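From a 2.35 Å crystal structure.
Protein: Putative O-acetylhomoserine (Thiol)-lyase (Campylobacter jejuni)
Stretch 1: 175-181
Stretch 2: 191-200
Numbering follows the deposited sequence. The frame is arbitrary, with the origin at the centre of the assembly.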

# COMPACT_ATOMS: atom_id res chain seq x y z
N LYS D 175 32.83 23.22 20.18
CA LYS D 175 32.48 23.22 18.74
C LYS D 175 32.14 21.80 18.26
O LYS D 175 32.55 21.37 17.18
CB LYS D 175 33.63 23.81 17.94
CG LYS D 175 33.94 25.19 18.43
CD LYS D 175 33.09 26.27 17.80
CE LYS D 175 33.63 26.49 16.39
NZ LYS D 175 32.85 27.50 15.64
N ILE D 176 31.39 21.07 19.09
CA ILE D 176 30.97 19.72 18.78
C ILE D 176 29.47 19.68 18.47
O ILE D 176 28.66 20.36 19.11
CB ILE D 176 31.25 18.76 19.95
CG1 ILE D 176 32.74 18.71 20.24
CG2 ILE D 176 30.76 17.36 19.61
CD1 ILE D 176 33.10 17.85 21.44
N VAL D 177 29.11 18.88 17.47
CA VAL D 177 27.72 18.72 17.06
C VAL D 177 26.97 17.88 18.06
O VAL D 177 27.46 16.81 18.47
CB VAL D 177 27.61 17.99 15.71
CG1 VAL D 177 26.16 17.65 15.40
CG2 VAL D 177 28.23 18.81 14.59
N SER D 178 25.83 18.40 18.54
CA SER D 178 25.01 17.69 19.50
C SER D 178 23.84 17.04 18.78
O SER D 178 23.18 17.67 17.94
CB SER D 178 24.45 18.63 20.56
OG SER D 178 23.58 19.61 19.98
N ILE D 179 23.59 15.77 19.11
CA ILE D 179 22.50 14.97 18.54
C ILE D 179 21.48 14.57 19.60
O ILE D 179 21.83 13.90 20.58
CB ILE D 179 22.99 13.63 17.96
CG1 ILE D 179 24.01 13.85 16.86
CG2 ILE D 179 21.80 12.87 17.40
CD1 ILE D 179 24.67 12.57 16.37
N CYS D 180 20.23 14.99 19.43
CA CYS D 180 19.17 14.66 20.36
C CYS D 180 18.11 13.76 19.73
O CYS D 180 17.50 14.13 18.76
CB CYS D 180 18.47 15.93 20.86
SG CYS D 180 17.09 15.64 22.01
N ASP D 181 17.85 12.62 20.36
CA ASP D 181 16.84 11.68 19.95
C ASP D 181 15.59 12.14 20.69
O ASP D 181 15.45 11.95 21.91
CB ASP D 181 17.27 10.27 20.31
CG ASP D 181 16.26 9.21 19.91
OD1 ASP D 181 15.03 9.47 19.97
OD2 ASP D 181 16.71 8.09 19.57
N GLN D 191 10.88 20.92 21.99
CA GLN D 191 11.58 21.37 20.79
C GLN D 191 13.07 21.53 21.07
O GLN D 191 13.52 22.62 21.37
CB GLN D 191 11.01 22.70 20.32
CG GLN D 191 9.50 22.78 20.11
CD GLN D 191 8.66 22.90 21.41
OE1 GLN D 191 9.10 23.46 22.44
NE2 GLN D 191 7.43 22.39 21.34
N PRO D 192 13.84 20.46 20.98
CA PRO D 192 15.26 20.58 21.29
C PRO D 192 15.99 21.70 20.56
O PRO D 192 16.92 22.29 21.14
CB PRO D 192 15.83 19.23 20.91
CG PRO D 192 14.68 18.29 21.07
CD PRO D 192 13.47 19.07 20.64
N PHE D 193 15.60 22.03 19.34
CA PHE D 193 16.30 23.12 18.65
C PHE D 193 16.25 24.44 19.41
O PHE D 193 17.18 25.25 19.32
CB PHE D 193 15.85 23.34 17.20
CG PHE D 193 16.10 22.17 16.32
CD1 PHE D 193 17.35 21.57 16.30
CD2 PHE D 193 15.18 21.81 15.35
CE1 PHE D 193 17.62 20.52 15.46
CE2 PHE D 193 15.46 20.79 14.46
CZ PHE D 193 16.68 20.14 14.52
N LYS D 194 15.16 24.69 20.12
CA LYS D 194 15.04 25.89 20.91
C LYS D 194 16.13 25.98 21.92
O LYS D 194 16.49 27.08 22.33
CB LYS D 194 13.74 25.94 21.66
CG LYS D 194 12.59 26.52 20.90
CD LYS D 194 11.35 26.25 21.72
CE LYS D 194 10.17 27.03 21.15
NZ LYS D 194 8.98 26.89 22.01
N HIS D 195 16.70 24.84 22.32
CA HIS D 195 17.74 24.88 23.30
C HIS D 195 19.14 24.63 22.85
O HIS D 195 19.99 24.18 23.62
CB HIS D 195 17.35 23.96 24.43
CG HIS D 195 15.98 24.26 24.93
ND1 HIS D 195 15.70 25.36 25.70
CD2 HIS D 195 14.81 23.61 24.75
CE1 HIS D 195 14.41 25.37 25.97
NE2 HIS D 195 13.85 24.31 25.42
N GLY D 196 19.40 24.94 21.58
CA GLY D 196 20.74 24.79 21.02
C GLY D 196 21.15 23.47 20.38
O GLY D 196 22.31 23.33 19.97
N VAL D 197 20.24 22.51 20.30
CA VAL D 197 20.60 21.24 19.68
C VAL D 197 20.86 21.48 18.19
O VAL D 197 20.22 22.30 17.56
CB VAL D 197 19.53 20.15 19.91
CG1 VAL D 197 19.74 18.94 19.01
CG2 VAL D 197 19.51 19.75 21.37
N ASP D 198 21.84 20.76 17.67
CA ASP D 198 22.24 20.85 16.28
C ASP D 198 21.48 19.90 15.38
O ASP D 198 20.98 20.29 14.30
CB ASP D 198 23.75 20.53 16.20
CG ASP D 198 24.61 21.54 16.98
OD1 ASP D 198 24.41 22.78 16.79
OD2 ASP D 198 25.54 21.11 17.72
N VAL D 199 21.41 18.64 15.80
CA VAL D 199 20.74 17.60 15.06
C VAL D 199 19.78 16.78 15.90
O VAL D 199 20.09 16.35 16.98
CB VAL D 199 21.78 16.61 14.45
CG1 VAL D 199 21.10 15.43 13.76
CG2 VAL D 199 22.67 17.33 13.47
N ILE D 200 18.58 16.58 15.36
CA ILE D 200 17.55 15.80 16.03
C ILE D 200 17.25 14.51 15.27
O ILE D 200 17.14 14.52 14.03
CB ILE D 200 16.23 16.57 16.13
CG1 ILE D 200 16.33 17.65 17.19
CG2 ILE D 200 15.11 15.63 16.52
CD1 ILE D 200 15.12 18.54 17.28
O HOH W 1 24.63 21.77 20.95

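The two stretches meet as parallel strands, and the polar atoms of Ser 178 and Asp 198 organise the point where they come together. In the sheet proper, Val 199 N donates to Ser 178 O at 2.9 Å, and Cys 180 N donates to Val 199 O at 2.8 Å; Val 199 thus uses both its amide and its carbonyl on the neighbouring strand, as parallel pairing requires. The close CA-H...O approach of Ile 179 CA to Val 199 O, 3.2 Å, adds to this pairing.

Before the ladder begins, side chains take over. Ser 178 N donates to Asp 198 OD2 (2.8 Å, nearly straight at 163°), so a carboxylate does the work of a strand carbonyl; Asp 198 OD1 is satisfied elsewhere in the structure. In return, Asp 198 N donates to Ser 178 OG at 3.1 Å and only weakly to Ser 178 O at 3.4 Å. The small serine, in the p rotamer, also lets OG hydrogen-bond a water at 2.6 Å, which donates to Gly 196 O at 3.0 Å. Gly 196 suits its positive phi, where a CB would jam against the preceding carbonyl.

Apolar residues fill the remainder: Val 177 CG1 meets Val 199 CG2 at 4.0 Å, while Cys 180 packs its SG 3.7 Å from Pro 192 CG.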